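Local coordinates for enolase (alpha proteobacterium BAL199, PDB 3UGV), which probably abstracts a proton beside a carboxylate with the help of magnesium, as other members of the mandelate racemase branch of the enolase superfamily do, at residues M145-C148 with T149-G152. Sequence-based numbering, arbitrary orientation.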
loop_
_atom_site.group_PDB
_atom_site.type_symbol
_atom_site.label_atom_id
_atom_site.label_comp_id
_atom_site.label_asym_id
_atom_site.label_seq_id
_atom_site.Cartn_x
_atom_site.Cartn_y
_atom_site.Cartn_z
ATOM N N MET F 145 4.051 -39.532 -29.033
ATOM C CA MET F 145 4.984 -38.434 -28.768
ATOM C C MET F 145 5.520 -38.506 -27.354
ATOM O O MET F 145 4.793 -38.877 -26.429
ATOM C CB MET F 145 4.286 -37.087 -28.942
ATOM C CG MET F 145 3.972 -36.727 -30.390
ATOM S SD MET F 145 3.003 -35.214 -30.524
ATOM C CE MET F 145 2.897 -35.076 -32.302
ATOM N N PRO F 146 6.798 -38.152 -27.175
ATOM C CA PRO F 146 7.273 -37.936 -25.804
ATOM C C PRO F 146 6.409 -36.837 -25.165
ATOM O O PRO F 146 5.908 -35.986 -25.903
ATOM C CB PRO F 146 8.710 -37.442 -26.008
ATOM C CG PRO F 146 9.093 -37.867 -27.418
ATOM C CD PRO F 146 7.817 -37.813 -28.189
ATOM N N LEU F 147 6.221 -36.851 -23.841
ATOM C CA LEU F 147 5.358 -35.853 -23.198
ATOM C C LEU F 147 5.786 -34.413 -23.514
ATOM O O LEU F 147 4.952 -33.577 -23.875
ATOM C CB LEU F 147 5.280 -36.064 -21.685
ATOM C CG LEU F 147 4.323 -35.104 -20.962
ATOM C CD1 LEU F 147 2.880 -35.319 -21.396
ATOM C CD2 LEU F 147 4.449 -35.230 -19.436
ATOM N N CYS F 148 7.080 -34.120 -23.379
ATOM C CA CYS F 148 7.559 -32.770 -23.654
ATOM C C CYS F 148 7.196 -32.344 -25.076
ATOM O O CYS F 148 6.968 -31.165 -25.338
ATOM C CB CYS F 148 9.067 -32.673 -23.447
ATOM S SG CYS F 148 10.024 -33.843 -24.419
ATOM N N THR F 149 7.141 -33.311 -25.987
ATOM C CA THR F 149 6.770 -33.033 -27.370
ATOM C C THR F 149 5.278 -32.710 -27.482
ATOM O O THR F 149 4.891 -31.721 -28.096
ATOM C CB THR F 149 7.146 -34.204 -28.309
ATOM O OG1 THR F 149 8.557 -34.437 -28.231
ATOM C CG2 THR F 149 6.788 -33.867 -29.750
ATOM N N LEU F 150 4.440 -33.532 -26.870
ATOM C CA LEU F 150 3.015 -33.227 -26.827
ATOM C C LEU F 150 2.761 -31.823 -26.269
ATOM O O LEU F 150 1.824 -31.146 -26.681
ATOM C CB LEU F 150 2.273 -34.262 -25.984
ATOM C CG LEU F 150 0.770 -34.004 -25.842
ATOM C CD1 LEU F 150 0.075 -34.482 -27.090
ATOM C CD2 LEU F 150 0.198 -34.704 -24.617
ATOM N N LEU F 151 3.606 -31.392 -25.337
ATOM C CA LEU F 151 3.445 -30.098 -24.685
ATOM C C LEU F 151 4.072 -28.945 -25.460
ATOM O O LEU F 151 4.035 -27.794 -25.012
ATOM C CB LEU F 151 4.014 -30.136 -23.267
ATOM C CG LEU F 151 3.242 -31.018 -22.292
ATOM C CD1 LEU F 151 3.923 -31.026 -20.934
ATOM C CD2 LEU F 151 1.779 -30.560 -22.203
ATOM N N GLY F 152 4.661 -29.243 -26.615
ATOM C CA GLY F 152 5.136 -28.179 -27.481
ATOM C C GLY F 152 6.643 -28.001 -27.500
ATOM O O GLY F 152 7.151 -27.037 -28.080
#
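The carbonyl oxygen of P146 takes the amide of L150 in a nearly straight bond (L150 N to P146 O 3.0 Å, 164° at the hydrogen) and a weak, bent second one from T149 N. One step on, L151 N bonds to L147 O at 3.0 Å, so a single helical turn is closed. At the N-cap position the proline ring holds phi near the -58° found here, and P146 offers its carbonyl oxygen rather than a side-chain cap. G152 ends the turn with positive phi in a Schellman motif, its N bonded to T149 O at 2.9 Å; a side chain there would jam against the carbonyl oxygen of L151.

T149 fits its branched side chain between the two residues that lead into the helix. With OG1 beside its own backbone N (chi1 -59°), the hydroxyl oxygen lies against the proline ring, 3.5 Å from P146 CD, while CG2 turns to M145, 4.1 Å from both CG and SD. A glycine here would probably leave the P146 ring and the M145 thioether without their shared neighbour and make the turn more flexible. L147 CG meets L151 CD1 at 4.1 Å, and L147 CD1 meets L150 CD2.

Leucine suits all three places because its branched apolar end packs on W136 of helix 123-142, while C148 N donates a hydrogen bond to ND1 of H335, on helix 330-337, and L150 meets L150 of a second subunit.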